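Local coordinates for putative antidote protein of plasmid maintenance system (Nostoc punctiforme, PDB 3CEC), which is probably the DNA-binding antidote of a plasmid-maintenance (toxin-antitoxin) system, built on a helix-turn-helix fold, at residues A[18-24]-A[51-55]; A[57-63]-A[77-81]. One frame throughout, in Å; residues are numbered along the deposited sequence. Where two conformers were deposited one is given.

Contact 1. Residues A[18-24]-A[51-55]; sequences HPGEVIA and VINGQ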
ATOM      1  N   HIS A  18       5.524   0.030  -1.850  0.50 13.05           N
ATOM      2  CA  HIS A  18       4.194   0.150  -1.149  0.50 13.92           C
ATOM      3  C   HIS A  18       3.176   0.286  -2.255  0.50 13.29           C
ATOM      4  O   HIS A  18       3.453   0.900  -3.299  0.50 13.93           O
ATOM      5  CB  HIS A  18       4.036   1.376  -0.167  0.50 14.00           C
ATOM      6  CG  HIS A  18       2.811   1.329   0.753  0.50 14.92           C
ATOM      7  ND1 HIS A  18       2.880   0.827   2.041  0.50 15.28           N
ATOM      8  CD2 HIS A  18       1.519   1.761   0.601  0.50  4.16           C
ATOM      9  CE1 HIS A  18       1.695   0.918   2.616  0.50 14.27           C
ATOM     10  NE2 HIS A  18       0.857   1.493   1.767  0.50 23.89           N
ATOM     11  N   PRO A  19       2.002  -0.290  -2.027  1.00 13.14           N
ATOM     12  CA  PRO A  19       0.864  -0.079  -2.946  1.00 12.19           C
ATOM     13  C   PRO A  19       0.598   1.387  -3.204  1.00 10.68           C
ATOM     14  O   PRO A  19       0.242   1.797  -4.312  1.00  9.29           O
ATOM     15  CB  PRO A  19      -0.312  -0.704  -2.196  1.00 15.25           C
ATOM     16  CG  PRO A  19       0.315  -1.683  -1.262  1.00 14.38           C
ATOM     17  CD  PRO A  19       1.689  -1.272  -0.978  1.00 14.19           C
ATOM     18  N   GLY A  20       0.772   2.185  -2.178  1.00 10.42           N
ATOM     19  CA  GLY A  20       0.517   3.606  -2.255  1.00 11.12           C
ATOM     20  C   GLY A  20       1.409   4.316  -3.250  1.00 11.18           C
ATOM     21  O   GLY A  20       1.016   5.281  -3.881  1.00 11.95           O
ATOM     22  N   GLU A  21       2.635   3.814  -3.352  1.00 10.97           N
ATOM     23  CA  GLU A  21       3.600   4.399  -4.272  1.00 12.89           C
ATOM     24  C   GLU A  21       3.190   4.106  -5.708  1.00  9.30           C
ATOM     25  O   GLU A  21       3.327   4.981  -6.617  1.00 11.24           O
ATOM     26  CB  GLU A  21       5.018   3.883  -4.010  1.00 14.48           C
ATOM     27  CG  GLU A  21       5.543   4.323  -2.653  1.00 19.31           C
ATOM     28  CD  GLU A  21       6.920   3.733  -2.313  1.00 26.61           C
ATOM     29  OE1 GLU A  21       7.067   2.495  -2.165  1.00 21.64           O
ATOM     30  OE2 GLU A  21       7.851   4.544  -2.180  1.00 44.40           O
ATOM     31  N   VAL A  22       2.632   2.926  -5.894  1.00  9.66           N
ATOM     32  CA  VAL A  22       2.178   2.532  -7.234  1.00  7.08           C
ATOM     33  C   VAL A  22       0.971   3.360  -7.618  1.00  7.95           C
ATOM     34  O   VAL A  22       0.878   3.896  -8.751  1.00  8.71           O
ATOM     35  CB  VAL A  22       1.843   1.044  -7.345  1.00  8.31           C
ATOM     36  CG1 VAL A  22       1.360   0.687  -8.772  1.00 11.36           C
ATOM     37  CG2 VAL A  22       3.132   0.209  -6.954  1.00 11.26           C
ATOM     38  N   ILE A  23       0.061   3.522  -6.670  1.00  8.57           N
ATOM     39  CA  ILE A  23      -1.122   4.354  -6.897  1.00  7.05           C
ATOM     40  C   ILE A  23      -0.711   5.795  -7.257  1.00  6.36           C
ATOM     41  O   ILE A  23      -1.219   6.350  -8.205  1.00  8.96           O
ATOM     42  CB  ILE A  23      -2.124   4.304  -5.697  1.00  9.04           C
ATOM     43  CG1 ILE A  23      -2.738   2.908  -5.632  1.00 11.85           C
ATOM     44  CG2 ILE A  23      -3.186   5.389  -5.822  1.00 11.98           C
ATOM     45  CD1 ILE A  23      -3.390   2.645  -4.335  1.00 14.67           C
ATOM     46  N   ALA A  24       0.174   6.371  -6.470  1.00 10.23           N
ATOM     47  CA  ALA A  24       0.593   7.784  -6.694  1.00 10.45           C
ATOM     48  C   ALA A  24       1.135   7.949  -8.118  1.00 12.77           C
ATOM     49  O   ALA A  24       0.874   8.954  -8.822  1.00 12.89           O
ATOM     50  CB  ALA A  24       1.654   8.179  -5.677  1.00 11.26           C
ATOM     51  N   VAL A  51      -3.521   5.567   2.044  1.00 10.05           N
ATOM     52  CA  VAL A  51      -2.844   4.430   1.364  1.00 10.64           C
ATOM     53  C   VAL A  51      -1.597   4.952   0.664  1.00 11.50           C
ATOM     54  O   VAL A  51      -0.492   4.413   0.779  1.00 11.19           O
ATOM     55  CB  VAL A  51      -3.776   3.724   0.388  1.00 11.54           C
ATOM     56  CG1 VAL A  51      -3.008   2.640  -0.428  1.00 11.86           C
ATOM     57  CG2 VAL A  51      -4.955   3.045   1.116  1.00 12.17           C
ATOM     58  N   ILE A  52      -1.763   6.058  -0.027  1.00 12.01           N
ATOM     59  CA  ILE A  52      -0.653   6.677  -0.766  1.00 13.41           C
ATOM     60  C   ILE A  52       0.497   6.999   0.147  1.00 14.13           C
ATOM     61  O   ILE A  52       1.680   6.824  -0.216  1.00 14.61           O
ATOM     62  CB  ILE A  52      -1.108   7.920  -1.519  1.00 15.73           C
ATOM     63  CG1 ILE A  52      -1.973   7.476  -2.672  1.00 12.10           C
ATOM     64  CG2 ILE A  52       0.112   8.735  -2.071  1.00 17.07           C
ATOM     65  CD1 ILE A  52      -2.618   8.670  -3.494  1.00 13.04           C
ATOM     66  N   ASN A  53       0.157   7.484   1.340  1.00 14.62           N
ATOM     67  CA  ASN A  53       1.172   7.977   2.302  1.00 17.90           C
ATOM     68  C   ASN A  53       1.749   6.845   3.135  1.00 20.42           C
ATOM     69  O   ASN A  53       2.587   7.060   4.015  1.00 20.86           O
ATOM     70  CB  ASN A  53       0.627   9.032   3.263  1.00 18.20           C
ATOM     71  CG  ASN A  53       0.061  10.297   2.594  1.00 25.95           C
ATOM     72  OD1 ASN A  53       0.402  10.667   1.470  1.00 34.47           O
ATOM     73  ND2 ASN A  53      -0.786  11.006   3.352  1.00 29.29           N
ATOM     74  N   GLY A  54       1.289   5.631   2.873  1.00 17.91           N
ATOM     75  CA  GLY A  54       1.765   4.447   3.579  1.00 19.44           C
ATOM     76  C   GLY A  54       1.321   4.373   5.026  1.00 20.87           C
ATOM     77  O   GLY A  54       1.948   3.672   5.853  1.00 24.23           O
ATOM     78  N   GLN A  55       0.240   5.085   5.343  1.00 16.62           N
ATOM     79  CA  GLN A  55      -0.380   5.052   6.681  1.00 17.39           C
ATOM     80  C   GLN A  55      -1.511   4.042   6.864  1.00 17.70           C
ATOM     81  O   GLN A  55      -1.993   3.764   7.982  1.00 21.10           O
ATOM     82  CB  GLN A  55      -0.956   6.419   7.027  1.00 19.96           C
ATOM     83  CG  GLN A  55      -0.012   7.578   6.938  1.00 28.12           C
ATOM     84  CD  GLN A  55      -0.796   8.876   6.987  1.00 34.47           C
ATOM     85  OE1 GLN A  55      -0.934   9.587   5.979  1.00 43.09           O
ATOM     86  NE2 GLN A  55      -1.389   9.153   8.147  1.00 47.82           N
TER
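Backbone meets backbone where helix 19-30 starts and helix 45-52 ends. The CA atoms of Gly-20 and Ile-52 lie 3.6 Å apart, and Gly-20 CA approaches Val-51 O at 3.3 Å with 142° at the hydrogen, the geometry of a CA-H...O contact. A side chain at position 20 would not fit: an ideal CB would sit 2.0 Å from Val-51 O. In this protein, helix 45-52 follows helix 34-41 after a short turn and probably corresponds to the recognition helix, as in other helix-turn-helix proteins, so the contact packs its C-terminal end against the first helix modelled. That end closes in a Schellman motif: Gly-54 has phi 70°, which favours glycine, and its N bonds to Val-51 O at 3.0 Å. The same glycine makes a CH-pi contact, its CA lying 3.8 Å from the centroid of the His-18 ring and 21° off the ring normal. Apolar side chains continue the packing along helix 19-30, with Ile-23 CD1 to Val-51 CG1 at 3.9 Å, Ile-23 CG2 to Ile-52 CG1 at 4.0 Å and Ala-24 CB to Ile-52 CG2 at 4.0 Å. Beyond these, Ile-23 also touches Phe-37, and Ile-52 touches Thr-34.

Contact 2. Residues A[57-63]-A[77-81]; sequences SITVDIA and WLNLQ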
ATOM      1  N   SER A  57      -3.057   0.271   5.216  1.00 12.46           N
ATOM      2  CA  SER A  57      -2.880  -0.897   4.355  1.00 10.57           C
ATOM      3  C   SER A  57      -4.032  -1.061   3.390  1.00 11.44           C
ATOM      4  O   SER A  57      -5.194  -0.721   3.702  1.00 14.29           O
ATOM      5  CB  SER A  57      -2.800  -2.182   5.183  1.00 16.39           C
ATOM      6  OG  SER A  57      -1.664  -2.109   5.997  1.00 21.84           O
ATOM      7  N   ILE A  58      -3.714  -1.704   2.276  1.00 10.46           N
ATOM      8  CA  ILE A  58      -4.759  -2.185   1.342  1.00 12.16           C
ATOM      9  C   ILE A  58      -5.580  -3.274   2.030  1.00 12.85           C
ATOM     10  O   ILE A  58      -5.037  -4.302   2.449  1.00 15.53           O
ATOM     11  CB  ILE A  58      -4.101  -2.869   0.072  1.00 12.39           C
ATOM     12  CG1 ILE A  58      -3.239  -1.884  -0.741  1.00 18.59           C
ATOM     13  CG2 ILE A  58      -5.154  -3.551  -0.804  1.00 15.27           C
ATOM     14  CD1 ILE A  58      -3.969  -0.815  -1.306  1.00 15.69           C
ATOM     15  N   THR A  59      -6.884  -3.064   2.113  1.00  8.72           N
ATOM     16  CA  THR A  59      -7.774  -4.105   2.543  1.00  7.36           C
ATOM     17  C   THR A  59      -8.277  -4.918   1.319  1.00  6.66           C
ATOM     18  O   THR A  59      -8.098  -4.524   0.171  1.00  5.92           O
ATOM     19  CB  THR A  59      -9.024  -3.481   3.191  1.00  6.85           C
ATOM     20  OG1 THR A  59      -9.630  -2.620   2.235  1.00  7.83           O
ATOM     21  CG2 THR A  59      -8.670  -2.721   4.503  1.00 11.97           C
ATOM     22  N   VAL A  60      -8.939  -6.059   1.557  1.00  7.86           N
ATOM     23  CA  VAL A  60      -9.498  -6.807   0.443  1.00  6.87           C
ATOM     24  C   VAL A  60     -10.473  -5.933  -0.312  1.00  8.09           C
ATOM     25  O   VAL A  60     -10.469  -5.848  -1.537  1.00  7.15           O
ATOM     26  CB  VAL A  60     -10.171  -8.124   0.860  1.00  8.26           C
ATOM     27  CG1 VAL A  60     -10.818  -8.843  -0.330  1.00 11.31           C
ATOM     28  CG2 VAL A  60      -9.099  -8.996   1.626  1.00 10.13           C
ATOM     29  N   ASP A  61     -11.304  -5.203   0.435  1.00  7.19           N
ATOM     30  CA  ASP A  61     -12.268  -4.262  -0.195  1.00  8.27           C
ATOM     31  C   ASP A  61     -11.564  -3.248  -1.146  1.00  6.82           C
ATOM     32  O   ASP A  61     -11.976  -3.017  -2.300  1.00  7.05           O
ATOM     33  CB  ASP A  61     -13.117  -3.523   0.895  1.00  8.92           C
ATOM     34  CG  ASP A  61     -13.934  -2.381   0.311  1.00  7.13           C
ATOM     35  OD1 ASP A  61     -13.405  -1.270   0.227  1.00 10.12           O
ATOM     36  OD2 ASP A  61     -15.127  -2.651  -0.018  1.00 10.42           O
ATOM     37  N   ILE A  62     -10.483  -2.624  -0.660  1.00  8.20           N
ATOM     38  CA  ILE A  62      -9.738  -1.657  -1.488  1.00  7.28           C
ATOM     39  C   ILE A  62      -9.094  -2.324  -2.680  1.00  6.41           C
ATOM     40  O   ILE A  62      -9.163  -1.793  -3.819  1.00  7.34           O
ATOM     41  CB  ILE A  62      -8.703  -0.875  -0.682  1.00 10.78           C
ATOM     42  CG1 ILE A  62      -9.428   0.053   0.296  1.00 10.10           C
ATOM     43  CG2 ILE A  62      -7.761  -0.111  -1.634  1.00  8.19           C
ATOM     44  CD1 ILE A  62      -8.456   0.629   1.402  1.00 12.48           C
ATOM     45  N   ALA A  63      -8.567  -3.523  -2.475  1.00  3.84           N
ATOM     46  CA  ALA A  63      -7.967  -4.318  -3.597  1.00  6.37           C
ATOM     47  C   ALA A  63      -9.002  -4.652  -4.661  1.00  6.84           C
ATOM     48  O   ALA A  63      -8.735  -4.490  -5.850  1.00  6.50           O
ATOM     49  CB  ALA A  63      -7.277  -5.564  -3.088  1.00  7.34           C
ATOM     50  N   TRP A  77      -2.635  -6.200  -6.060  1.00  7.56           N
ATOM     51  CA  TRP A  77      -2.664  -5.208  -4.971  1.00  6.44           C
ATOM     52  C   TRP A  77      -2.408  -5.862  -3.589  1.00  6.92           C
ATOM     53  O   TRP A  77      -1.710  -5.290  -2.745  1.00  8.67           O
ATOM     54  CB  TRP A  77      -3.995  -4.421  -4.993  1.00  7.90           C
ATOM     55  CG  TRP A  77      -4.060  -3.645  -6.231  1.00  6.48           C
ATOM     56  CD1 TRP A  77      -4.766  -3.938  -7.389  1.00  7.39           C
ATOM     57  CD2 TRP A  77      -3.268  -2.480  -6.550  1.00  8.18           C
ATOM     58  NE1 TRP A  77      -4.502  -3.014  -8.362  1.00  9.43           N
ATOM     59  CE2 TRP A  77      -3.589  -2.108  -7.890  1.00 11.01           C
ATOM     60  CE3 TRP A  77      -2.331  -1.731  -5.843  1.00 10.83           C
ATOM     61  CZ2 TRP A  77      -2.989  -1.033  -8.501  1.00 13.27           C
ATOM     62  CZ3 TRP A  77      -1.778  -0.654  -6.436  1.00 12.50           C
ATOM     63  CH2 TRP A  77      -2.095  -0.321  -7.754  1.00 11.75           C
ATOM     64  N   LEU A  78      -3.088  -7.001  -3.371  1.00  7.32           N
ATOM     65  CA  LEU A  78      -2.903  -7.769  -2.144  1.00  6.31           C
ATOM     66  C   LEU A  78      -1.471  -8.283  -2.063  1.00  7.42           C
ATOM     67  O   LEU A  78      -0.893  -8.292  -0.986  1.00 10.39           O
ATOM     68  CB  LEU A  78      -3.933  -8.869  -2.055  1.00  9.55           C
ATOM     69  CG  LEU A  78      -5.381  -8.361  -1.874  1.00  9.73           C
ATOM     70  CD1 LEU A  78      -6.341  -9.564  -2.096  1.00 12.98           C
ATOM     71  CD2 LEU A  78      -5.602  -7.734  -0.490  1.00 10.67           C
ATOM     72  N   ASN A  79      -0.922  -8.669  -3.208  1.00  7.38           N
ATOM     73  CA  ASN A  79       0.480  -9.190  -3.243  1.00 10.15           C
ATOM     74  C   ASN A  79       1.425  -8.079  -2.852  1.00 11.89           C
ATOM     75  O   ASN A  79       2.353  -8.278  -2.062  1.00 10.14           O
ATOM     76  CB  ASN A  79       0.817  -9.794  -4.583  1.00 12.72           C
ATOM     77  CG  ASN A  79       0.138 -11.164  -4.815  1.00 12.75           C
ATOM     78  OD1 ASN A  79      -0.341 -11.798  -3.870  1.00 21.06           O
ATOM     79  ND2 ASN A  79       0.109 -11.631  -6.088  1.00 20.17           N
ATOM     80  N   LEU A  80       1.212  -6.898  -3.404  1.00 10.31           N
ATOM     81  CA  LEU A  80       1.995  -5.695  -3.024  1.00  9.79           C
ATOM     82  C   LEU A  80       1.968  -5.475  -1.507  1.00 11.96           C
ATOM     83  O   LEU A  80       2.995  -5.348  -0.862  1.00 11.59           O
ATOM     84  CB  LEU A  80       1.594  -4.416  -3.767  1.00 10.29           C
ATOM     85  CG  LEU A  80       1.946  -4.368  -5.211  1.00  9.57           C
ATOM     86  CD1 LEU A  80       1.275  -3.148  -5.824  1.00 12.93           C
ATOM     87  CD2 LEU A  80       3.497  -4.322  -5.418  1.00 11.47           C
ATOM     88  N   GLN A  81       0.789  -5.525  -0.940  1.00  9.09           N
ATOM     89  CA  GLN A  81       0.607  -5.254   0.461  1.00  9.64           C
ATOM     90  C   GLN A  81       1.256  -6.385   1.284  1.00 10.05           C
ATOM     91  O   GLN A  81       1.870  -6.100   2.295  1.00 12.22           O
ATOM     92  CB  GLN A  81      -0.880  -5.127   0.831  1.00 11.13           C
ATOM     93  CG  GLN A  81      -1.054  -4.745   2.276  1.00  9.82           C
ATOM     94  CD  GLN A  81      -0.549  -3.356   2.550  1.00 12.83           C
ATOM     95  OE1 GLN A  81      -0.981  -2.376   1.930  1.00 11.49           O
ATOM     96  NE2 GLN A  81       0.405  -3.245   3.480  1.00 14.57           N
TER
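Within the all-helical bundle that carries the helix-turn-helix, residues 57-63 lead from the loop after helix 45-52 into helix 60-70 and pack on an early part of the long helix 74-101. Three residues account for more than half of the 372 Å² buried: Ile-58 (75 Å²), Gln-81 (73 Å²) and Leu-78 (68 Å²).

Ile-58 is the last residue before the N-cap, and its CA-to-CB bond points toward helix 74-101. Its CG2 lies 4.2 Å from Leu-78 CD2 and 4.4 Å from Trp-77 CB, which places the branched side chain over one face of that helix. Pro-19, Val-51 and Leu-66 also touch it, so it belongs to the shared core of the bundle.

Leu-78 sets out sideways, but its tip turns to the opposite segment. There Leu-78 CG meets Ala-63 CB at 3.6 Å, and Leu-78 CD2 comes within 4.3 Å of Val-60 CG2. The small Ala-63 allows close approach, with its CA 5.5 Å from that of Trp-77 and its CB 4.0 Å from Trp-77 CB. The indole itself leads away from the contact, and its NE1 is hydrogen-bonded to Asn-72 OD1.

Gln-81 is buried, and both ends of its amide have partners: NE2 bonds to Asp-85 OD1, while OE1 takes up a backbone NH of the loop. Thr-59 supplies the N-cap of helix 60-70, its OG1 accepting from Ile-62 N at 3.0 Å. One residue earlier, Ile-58 N donates to Gln-81 OE1 at 2.8 Å, with a nearly linear N-H...O angle of 169°.

In the fold
Both contacts are partly buried, their centres about 5 Å (contact 1) and 7 Å (contact 2) from that of the chain. They share no helix: contact 1 joins helices 19-30 and 45-52, contact 2 the start of helix 60-70 and helix 74-101. Their buried sides nevertheless meet in one core, with Pro-19 CB 3.5 Å from Ile-58 CG1 and Val-51 CG1 3.7 Å from Ile-58 CD1. Separately, Val-22 CG1 packs 3.7 Å from Trp-77 CH2, joining 18-24 to helix 74-101. Exposed Gly-54 and Val-60 lie at their outer edges. Both have an apolar part; contact 1 adds a close backbone approach at Gly-20, contact 2 a hydrogen bond from a backbone NH to the buried amide of Gln-81.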